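Local structure of hydrolase, haloacid dehalogenase-like family (Streptococcus pneumoniae, 2FI1) at residues G15-N20 with E85-L90; T23-F28 with D42-A47; Y123-V128 with E148-S153. The protein probably acts as a hydrolase of the haloacid dehalogenase superfamily, with no substrate assigned, and holds a calcium ion at its metal site. One frame throughout, in Å; residues are numbered along the deposited sequence.

Contact 1: G15-N20 with E85-L90; sequences GTLLDN and EGVSDL
Leu-17 meets Val-87 where the chain leaves the first strand of a haloacid dehalogenase fold. The short turn 13-17, with its wider pi-type winding, is consistent with the squiggle that follows the first strand in haloacid dehalogenases, and helix 87-96 begins right beside it. The apolar part of the contact is small: both side chains are buried, and they cross at about a right angle. The CD2 methyl of Leu-17 comes up against CG1 of Val-87 at 3.8 Å, with CG2 of the same valine slightly farther from that methyl. Leu-17 reaches this place because its CG stands beside the backbone N (chi1 -63°), while its beta carbon points neither at the valine nor away from it. Trp-11 of strand 8-11 lines the Leu-17 side, and Ile-181 of helix 181-188 touches Val-87.

Backbone hydrogen bonds just outside the contact, Leu-17 with Phe-84 and Asp-19 with Ile-82, bring the outgoing and returning chains side by side, as in the flap of this family. Closing the turn, Gly-15 N donates to Leu-18 O over 2.8 Å. Gly-86, at positive phi, occupies the N-cap position of helix 87-96, and its carbonyl O accepts from Leu-90 N at 3.2 Å.

The polar side chains find their partners outside the two segments: Thr-16, its beta carbon turned away from Val-87, is hydrogen-bonded through OG1 to Asp-12, a ligand of the calcium ion, while Asp-19 OD1 is hydrogen-bonded to Tyr-45 OH and also, weakly, to Glu-22 N, capping the next helix.

Back at the interface, the second valine methyl rests on backbone instead of on a side chain: Val-87 CG2 lies 3.5 Å from Leu-17 O.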
loop_
_atom_site.group_PDB
_atom_site.type_symbol
_atom_site.label_atom_id
_atom_site.label_comp_id
_atom_site.label_asym_id
_atom_site.label_seq_id
_atom_site.Cartn_x
_atom_site.Cartn_y
_atom_site.Cartn_z
ATOM N N GLY A 15 0.050 -1.928 1.828
ATOM C CA GLY A 15 1.040 -2.309 2.829
ATOM C C GLY A 15 1.819 -1.159 3.457
ATOM O O GLY A 15 2.609 -1.381 4.379
ATOM N N THR A 16 1.588 0.064 2.975
ATOM C CA THR A 16 2.288 1.246 3.476
ATOM C C THR A 16 1.260 2.301 3.893
ATOM O O THR A 16 1.155 2.632 5.068
ATOM C CB THR A 16 3.273 1.773 2.420
ATOM O OG1 THR A 16 4.266 0.763 2.168
ATOM C CG2 THR A 16 3.951 3.025 2.885
ATOM N N LEU A 17 0.488 2.817 2.942
ATOM C CA LEU A 17 -0.608 3.739 3.275
ATOM C C LEU A 17 -1.927 3.002 3.490
ATOM O O LEU A 17 -2.685 3.329 4.397
ATOM C CB LEU A 17 -0.775 4.774 2.172
ATOM C CG LEU A 17 0.418 5.703 1.965
ATOM C CD1 LEU A 17 0.109 6.620 0.826
ATOM C CD2 LEU A 17 0.740 6.495 3.223
ATOM N N LEU A 18 -2.186 2.020 2.632
ATOM C CA LEU A 18 -3.438 1.259 2.647
ATOM C C LEU A 18 -3.215 -0.092 3.307
ATOM O O LEU A 18 -2.334 -0.845 2.888
ATOM C CB LEU A 18 -3.925 1.051 1.219
ATOM C CG LEU A 18 -5.241 0.289 1.051
ATOM C CD1 LEU A 18 -6.410 1.157 1.469
ATOM C CD2 LEU A 18 -5.369 -0.179 -0.382
ATOM N N ASP A 19 -4.007 -0.385 4.341
ATOM C CA ASP A 19 -3.962 -1.687 5.003
ATOM C C ASP A 19 -4.875 -2.647 4.229
ATOM O O ASP A 19 -5.956 -3.029 4.690
ATOM C CB ASP A 19 -4.387 -1.535 6.464
ATOM C CG ASP A 19 -4.061 -2.753 7.315
ATOM O OD1 ASP A 19 -3.641 -3.787 6.755
ATOM O OD2 ASP A 19 -4.235 -2.653 8.550
ATOM N N ASN A 20 -4.434 -3.033 3.036
ATOM C CA ASN A 20 -5.230 -3.936 2.214
ATOM C C ASN A 20 -5.383 -5.304 2.866
ATOM O O ASN A 20 -6.391 -5.980 2.643
ATOM C CB ASN A 20 -4.644 -4.088 0.811
ATOM C CG ASN A 20 -3.222 -4.570 0.828
ATOM O OD1 ASN A 20 -2.299 -3.785 1.060
ATOM N ND2 ASN A 20 -3.019 -5.865 0.574
ATOM N N GLU A 85 -3.277 3.070 10.580
ATOM C CA GLU A 85 -3.606 4.052 11.594
ATOM C C GLU A 85 -2.624 5.210 11.525
ATOM O O GLU A 85 -1.431 4.986 11.499
ATOM C CB GLU A 85 -3.527 3.422 12.991
ATOM C CG GLU A 85 -4.027 4.323 14.104
ATOM C CD GLU A 85 -5.497 4.654 13.962
ATOM O OE1 GLU A 85 -6.279 3.744 13.605
ATOM O OE2 GLU A 85 -5.876 5.819 14.203
ATOM N N GLY A 86 -3.142 6.433 11.470
ATOM C CA GLY A 86 -2.294 7.620 11.523
ATOM C C GLY A 86 -1.806 8.141 10.183
ATOM O O GLY A 86 -1.089 9.126 10.138
ATOM N N VAL A 87 -2.198 7.508 9.081
ATOM C CA VAL A 87 -1.742 7.955 7.765
ATOM C C VAL A 87 -2.104 9.402 7.442
ATOM O O VAL A 87 -1.239 10.185 7.061
ATOM C CB VAL A 87 -2.258 7.003 6.649
ATOM C CG1 VAL A 87 -2.194 7.645 5.273
ATOM C CG2 VAL A 87 -1.437 5.729 6.667
ATOM N N SER A 88 -3.374 9.764 7.567
ATOM C CA SER A 88 -3.776 11.098 7.116
ATOM C C SER A 88 -3.095 12.205 7.933
ATOM O O SER A 88 -2.679 13.225 7.373
ATOM C CB SER A 88 -5.300 11.233 7.091
ATOM O OG SER A 88 -5.860 11.113 8.364
ATOM N N ASP A 89 -2.911 11.977 9.232
ATOM C CA ASP A 89 -2.201 12.948 10.071
ATOM C C ASP A 89 -0.733 13.104 9.672
ATOM O O ASP A 89 -0.170 14.185 9.751
ATOM C CB ASP A 89 -2.251 12.557 11.546
ATOM C CG ASP A 89 -3.597 12.813 12.196
ATOM O OD1 ASP A 89 -4.341 13.720 11.756
ATOM O OD2 ASP A 89 -3.891 12.122 13.202
ATOM N N LEU A 90 -0.080 12.005 9.279
ATOM C CA LEU A 90 1.312 12.094 8.860
ATOM C C LEU A 90 1.429 12.840 7.538
ATOM O O LEU A 90 2.299 13.690 7.377
ATOM C CB LEU A 90 1.974 10.709 8.783
ATOM C CG LEU A 90 3.425 10.719 8.292
ATOM C CD1 LEU A 90 4.295 11.617 9.155
ATOM C CD2 LEU A 90 4.003 9.313 8.258
#

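Contact 2: T23-F28 with D42-A47; sequences TSTAAF and DSVYQA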
loop_
_atom_site.group_PDB
_atom_site.type_symbol
_atom_site.label_atom_id
_atom_site.label_comp_id
_atom_site.label_asym_id
_atom_site.label_seq_id
_atom_site.Cartn_x
_atom_site.Cartn_y
_atom_site.Cartn_z
ATOM N N THR A 23 -8.709 -5.409 5.107
ATOM C CA THR A 23 -9.962 -5.622 4.406
ATOM C C THR A 23 -10.042 -7.048 3.842
ATOM O O THR A 23 -11.098 -7.688 3.876
ATOM C CB THR A 23 -10.196 -4.563 3.302
ATOM O OG1 THR A 23 -8.968 -4.254 2.646
ATOM C CG2 THR A 23 -10.787 -3.284 3.886
ATOM N N SER A 24 -8.924 -7.567 3.341
ATOM C CA SER A 24 -8.898 -8.929 2.833
ATOM C C SER A 24 -9.109 -9.944 3.952
ATOM O O SER A 24 -9.855 -10.906 3.780
ATOM C CB SER A 24 -7.584 -9.184 2.103
ATOM O OG SER A 24 -7.507 -8.401 0.917
ATOM N N THR A 25 -8.495 -9.712 5.107
ATOM C CA THR A 25 -8.679 -10.600 6.259
ATOM C C THR A 25 -10.137 -10.615 6.706
ATOM O O THR A 25 -10.707 -11.679 6.960
ATOM C CB THR A 25 -7.761 -10.200 7.426
ATOM O OG1 THR A 25 -6.396 -10.407 7.040
ATOM C CG2 THR A 25 -8.054 -11.014 8.684
ATOM N N ALA A 26 -10.751 -9.447 6.791
ATOM C CA ALA A 26 -12.150 -9.377 7.178
ATOM C C ALA A 26 -12.997 -10.212 6.229
ATOM O O ALA A 26 -13.830 -11.013 6.670
ATOM C CB ALA A 26 -12.622 -7.926 7.206
ATOM N N ALA A 27 -12.767 -10.057 4.930
ATOM C CA ALA A 27 -13.502 -10.832 3.920
ATOM C C ALA A 27 -13.205 -12.335 4.007
ATOM O O ALA A 27 -14.099 -13.160 3.846
ATOM C CB ALA A 27 -13.189 -10.329 2.542
ATOM N N PHE A 28 -11.955 -12.700 4.272
ATOM C CA PHE A 28 -11.557 -14.103 4.321
ATOM C C PHE A 28 -12.187 -14.796 5.536
ATOM O O PHE A 28 -12.722 -15.904 5.434
ATOM C CB PHE A 28 -10.032 -14.179 4.366
ATOM C CG PHE A 28 -9.464 -15.529 4.019
ATOM C CD1 PHE A 28 -8.943 -15.765 2.757
ATOM C CD2 PHE A 28 -9.417 -16.549 4.963
ATOM C CE1 PHE A 28 -8.387 -16.998 2.435
ATOM C CE2 PHE A 28 -8.871 -17.779 4.649
ATOM C CZ PHE A 28 -8.357 -18.010 3.384
ATOM N N ASP A 42 -5.291 -12.670 13.273
ATOM C CA ASP A 42 -3.855 -12.511 13.082
ATOM C C ASP A 42 -3.268 -13.626 12.217
ATOM O O ASP A 42 -2.363 -13.374 11.427
ATOM C CB ASP A 42 -3.117 -12.443 14.427
ATOM C CG ASP A 42 -3.405 -11.173 15.203
ATOM O OD1 ASP A 42 -4.196 -10.324 14.739
ATOM O OD2 ASP A 42 -2.819 -11.036 16.306
ATOM N N SER A 43 -3.783 -14.844 12.353
ATOM C CA SER A 43 -3.309 -15.965 11.533
ATOM C C SER A 43 -3.657 -15.769 10.071
ATOM O O SER A 43 -2.827 -16.011 9.193
ATOM C CB SER A 43 -3.902 -17.291 11.991
ATOM O OG SER A 43 -3.460 -17.625 13.299
ATOM N N VAL A 44 -4.894 -15.360 9.823
ATOM C CA VAL A 44 -5.372 -15.148 8.461
ATOM C C VAL A 44 -4.617 -13.986 7.805
ATOM O O VAL A 44 -4.194 -14.087 6.649
ATOM C CB VAL A 44 -6.893 -14.923 8.444
ATOM C CG1 VAL A 44 -7.374 -14.437 7.087
ATOM C CG2 VAL A 44 -7.616 -16.218 8.815
ATOM N N TYR A 45 -4.415 -12.912 8.549
ATOM C CA TYR A 45 -3.712 -11.736 8.054
ATOM C C TYR A 45 -2.293 -12.114 7.634
ATOM O O TYR A 45 -1.831 -11.770 6.539
ATOM C CB TYR A 45 -3.722 -10.677 9.165
ATOM C CG TYR A 45 -3.264 -9.286 8.810
ATOM C CD1 TYR A 45 -4.181 -8.265 8.619
ATOM C CD2 TYR A 45 -1.920 -8.973 8.719
ATOM C CE1 TYR A 45 -3.767 -6.982 8.331
ATOM C CE2 TYR A 45 -1.502 -7.694 8.419
ATOM C CZ TYR A 45 -2.430 -6.703 8.231
ATOM O OH TYR A 45 -1.981 -5.434 7.939
ATOM N N GLN A 46 -1.586 -12.834 8.498
ATOM C CA GLN A 46 -0.225 -13.232 8.188
ATOM C C GLN A 46 -0.185 -14.170 6.994
ATOM O O GLN A 46 0.699 -14.054 6.136
ATOM C CB GLN A 46 0.437 -13.869 9.418
ATOM C CG GLN A 46 1.853 -14.399 9.193
ATOM C CD GLN A 46 2.825 -13.346 8.737
ATOM O OE1 GLN A 46 2.678 -12.159 9.057
ATOM N NE2 GLN A 46 3.845 -13.777 7.976
ATOM N N ALA A 47 -1.128 -15.102 6.927
ATOM C CA ALA A 47 -1.176 -16.030 5.798
ATOM C C ALA A 47 -1.392 -15.296 4.478
ATOM O O ALA A 47 -0.738 -15.614 3.478
ATOM C CB ALA A 47 -2.243 -17.066 5.999
#
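Phe-28 and Tyr-45 supply the two rings of this helix pair, and each is met obliquely by a different side chain from across the interface. Against Phe-28 it is a methyl: Val-44 CG1 comes within 3.6 Å of CD2 and also touches the beta carbon of Phe-28. The same phenylalanine makes edge-to-face pairs with Phe-66 and Tyr-70, so Val-44 packs beside a ring that also meets two aromatic residues of helix 66-77. Against Tyr-45 it is a hydroxyl oxygen: Thr-25 OG1 stands 3.5 Å from CD1 of the ring. The tyrosine also meets the ring of His-41, the planes inclined by about 30°.

Thr-25 joins the two halves. It lies opposite Tyr-45 in the backbone register, with their CA atoms only 5.4 Å apart, and there its two branches part. CG2, anti to the backbone N, packs on Val-44 CG1 at 3.8 Å. OG1, beside that N (chi1 -66°), lies close against the tyrosine backbone, 3.2 Å from Tyr-45 CA, and the two side chains cross at about a right angle. The hydroxyl is not left without a polar partner in this buried place, for it is hydrogen-bonded to Tyr-21 O one turn back in its own helix. No hydrogen bond spans the two segments, which meet by van der Waals contact.

The short axes approach to 9.1 Å, and their N-to-C directions differ by 121°, nearer antiparallel than parallel. Successive helices 20-34 and 41-50, packed this way with 52-59 and 66-77 close by, are consistent with the all-helical cap of C1-type haloacid dehalogenases.

Contact 3: Y123-V128 with E148-S153; sequences YFTEVV and EKYQIS
Glu-126 reaches out from the edge strand of the sheet and is gripped through a single oxygen by two residues at the end of helix 141-149. This polar knot is the tight part of the contact. Glu-126 OE1 accepts the Tyr-150 OH proton on its anti lone pair, the one away from OE2, at 2.6 Å. Lys-149 NZ comes to the same OE1 on its syn side at 2.8 Å, 26° out of the carboxylate plane, and completes a salt bridge. OE1 lies at the edge of the tyrosine ring and in its plane, whereas the carboxylate as a whole is turned 77° from the ring. The extended glutamate chain, its CG anti to the backbone N (chi1 -175°), delivers the group across the tyrosine at about a right angle. Two donors on one oxygen should favour the ionised carboxylate. The phenol of Tyr-145 ties in as well, hydrogen-bonded to both Glu-126 OE2 and Lys-149 NZ. The straight lysine chain also runs beside Tyr-150, its CG over one face of the ring.

The looser part is a single methyl contact on the solvent side, though the lysine too lies at the surface. Exposed Thr-125 offers its CG2 to Tyr-150 CE1 at 3.6 Å, the two side chains sliding past each other in opposite directions. Even the nearest backbones, at Thr-125 and Tyr-150, stay 9.4 Å apart between CA atoms, so side chains alone bridge the segments. Phe-102 meets the tyrosine ring from the neighbouring strand.

Just beyond, Gln-151 at positive phi ends the helix in a Schellman motif. Helix 141-149 connects parallel strands 124-128 and 155-159, which have 100-104 and 8-11 between them: the long crossover of the Rossmann-like haloacid dehalogenase core.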
loop_
_atom_site.group_PDB
_atom_site.type_symbol
_atom_site.label_atom_id
_atom_site.label_comp_id
_atom_site.label_asym_id
_atom_site.label_seq_id
_atom_site.Cartn_x
_atom_site.Cartn_y
_atom_site.Cartn_z
ATOM N N TYR A 123 -3.613 14.815 -1.226
ATOM C CA TYR A 123 -2.215 14.930 -0.832
ATOM C C TYR A 123 -1.212 14.796 -1.966
ATOM O O TYR A 123 -0.086 15.255 -1.830
ATOM C CB TYR A 123 -1.867 13.930 0.279
ATOM C CG TYR A 123 -2.396 14.396 1.603
ATOM C CD1 TYR A 123 -1.803 15.475 2.246
ATOM C CD2 TYR A 123 -3.532 13.829 2.176
ATOM C CE1 TYR A 123 -2.304 15.945 3.441
ATOM C CE2 TYR A 123 -4.040 14.308 3.384
ATOM C CZ TYR A 123 -3.424 15.363 3.995
ATOM O OH TYR A 123 -3.948 15.836 5.174
ATOM N N PHE A 124 -1.599 14.172 -3.084
ATOM C CA PHE A 124 -0.612 13.748 -4.069
ATOM C C PHE A 124 -0.448 14.716 -5.205
ATOM O O PHE A 124 -1.401 15.048 -5.892
ATOM C CB PHE A 124 -0.950 12.346 -4.574
ATOM C CG PHE A 124 -0.917 11.338 -3.475
ATOM C CD1 PHE A 124 0.288 10.826 -3.027
ATOM C CD2 PHE A 124 -2.072 10.984 -2.811
ATOM C CE1 PHE A 124 0.339 9.949 -1.970
ATOM C CE2 PHE A 124 -2.027 10.102 -1.740
ATOM C CZ PHE A 124 -0.806 9.583 -1.322
ATOM N N THR A 125 0.783 15.168 -5.391
ATOM C CA THR A 125 1.127 16.005 -6.532
ATOM C C THR A 125 0.974 15.223 -7.833
ATOM O O THR A 125 0.454 15.746 -8.822
ATOM C CB THR A 125 2.540 16.569 -6.370
ATOM O OG1 THR A 125 2.566 17.431 -5.220
ATOM C CG2 THR A 125 2.978 17.339 -7.603
ATOM N N GLU A 126 1.410 13.965 -7.837
ATOM C CA GLU A 126 1.144 13.070 -8.957
ATOM C C GLU A 126 1.054 11.637 -8.458
ATOM O O GLU A 126 1.811 11.219 -7.572
ATOM C CB GLU A 126 2.204 13.182 -10.057
ATOM C CG GLU A 126 1.859 12.327 -11.285
ATOM C CD GLU A 126 2.692 12.595 -12.524
ATOM O OE1 GLU A 126 3.225 13.706 -12.699
ATOM O OE2 GLU A 126 2.811 11.664 -13.346
ATOM N N VAL A 127 0.094 10.914 -9.022
ATOM C CA VAL A 127 -0.091 9.484 -8.803
ATOM C C VAL A 127 0.267 8.775 -10.106
ATOM O O VAL A 127 -0.331 9.058 -11.154
ATOM C CB VAL A 127 -1.535 9.147 -8.403
ATOM C CG1 VAL A 127 -1.721 7.640 -8.283
ATOM C CG2 VAL A 127 -1.914 9.842 -7.107
ATOM N N VAL A 128 1.247 7.882 -10.035
ATOM C CA VAL A 128 1.666 7.061 -11.174
ATOM C C VAL A 128 0.986 5.708 -11.013
ATOM O O VAL A 128 1.181 5.035 -10.001
ATOM C CB VAL A 128 3.192 6.892 -11.201
ATOM C CG1 VAL A 128 3.612 5.884 -12.283
ATOM C CG2 VAL A 128 3.881 8.255 -11.383
ATOM N N GLU A 148 13.063 13.449 -12.318
ATOM C CA GLU A 148 13.321 14.398 -13.405
ATOM C C GLU A 148 12.202 15.427 -13.532
ATOM O O GLU A 148 12.439 16.639 -13.579
ATOM C CB GLU A 148 13.508 13.639 -14.730
ATOM C CG GLU A 148 13.784 14.527 -15.952
ATOM C CD GLU A 148 13.949 13.739 -17.248
ATOM O OE1 GLU A 148 14.555 12.643 -17.225
ATOM O OE2 GLU A 148 13.479 14.231 -18.301
ATOM N N LYS A 149 10.962 14.959 -13.566
ATOM C CA LYS A 149 9.833 15.848 -13.812
ATOM C C LYS A 149 9.661 16.860 -12.689
ATOM O O LYS A 149 9.352 18.034 -12.948
ATOM C CB LYS A 149 8.544 15.035 -13.985
ATOM C CG LYS A 149 7.301 15.878 -14.220
ATOM C CD LYS A 149 6.103 15.026 -14.623
ATOM C CE LYS A 149 4.875 15.885 -14.830
ATOM N NZ LYS A 149 3.680 15.045 -15.166
ATOM N N TYR A 150 9.848 16.396 -11.452
ATOM C CA TYR A 150 9.623 17.220 -10.266
ATOM C C TYR A 150 10.930 17.698 -9.640
ATOM O O TYR A 150 10.932 18.327 -8.583
ATOM C CB TYR A 150 8.718 16.475 -9.263
ATOM C CG TYR A 150 7.326 16.321 -9.831
ATOM C CD1 TYR A 150 6.452 17.390 -9.853
ATOM C CD2 TYR A 150 6.903 15.116 -10.401
ATOM C CE1 TYR A 150 5.190 17.273 -10.410
ATOM C CE2 TYR A 150 5.641 14.991 -10.952
ATOM C CZ TYR A 150 4.791 16.072 -10.959
ATOM O OH TYR A 150 3.529 16.006 -11.508
ATOM N N GLN A 151 12.038 17.436 -10.325
ATOM C CA GLN A 151 13.344 17.968 -9.931
ATOM C C GLN A 151 13.592 17.724 -8.444
ATOM O O GLN A 151 13.841 18.628 -7.645
ATOM C CB GLN A 151 13.442 19.434 -10.350
ATOM C CG GLN A 151 13.540 19.544 -11.861
ATOM C CD GLN A 151 13.464 20.958 -12.362
ATOM O OE1 GLN A 151 12.406 21.584 -12.325
ATOM N NE2 GLN A 151 14.590 21.467 -12.864
ATOM N N ILE A 152 13.524 16.444 -8.092
ATOM C CA ILE A 152 13.618 15.995 -6.717
ATOM C C ILE A 152 15.082 15.901 -6.286
ATOM O O ILE A 152 15.833 15.063 -6.797
ATOM C CB ILE A 152 12.924 14.602 -6.548
ATOM C CG1 ILE A 152 11.440 14.699 -6.919
ATOM C CG2 ILE A 152 13.099 14.088 -5.130
ATOM C CD1 ILE A 152 10.683 13.379 -6.833
ATOM N N SER A 153 15.472 16.744 -5.328
ATOM C CA SER A 153 16.824 16.726 -4.749
ATOM C C SER A 153 16.892 16.148 -3.338
ATOM O O SER A 153 17.970 15.787 -2.860
ATOM C CB SER A 153 17.371 18.151 -4.692
ATOM O OG SER A 153 16.503 18.969 -3.929
#

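From the N terminus, strand 8-11 runs into the squiggle-like turn 13-17, and the chain then leaves the core for the probable helical cap. Contact 2 closes a short loop there, between helices 20-34 and 41-50. It falls wholly within the much longer excursion that contact 1 closes when the chain returns at 85-90. The bond from Asp-19 to Tyr-45 joins the two, linking the core exit to the cap. Contact 3 follows in series, fastening edge strand 124-128 to the end of helix 141-149. Leu-17 CD1 packs on Phe-124 CZ, which connects contacts 1 and 3, whereas contacts 2 and 3 stay about 17 Å apart at their nearest atoms.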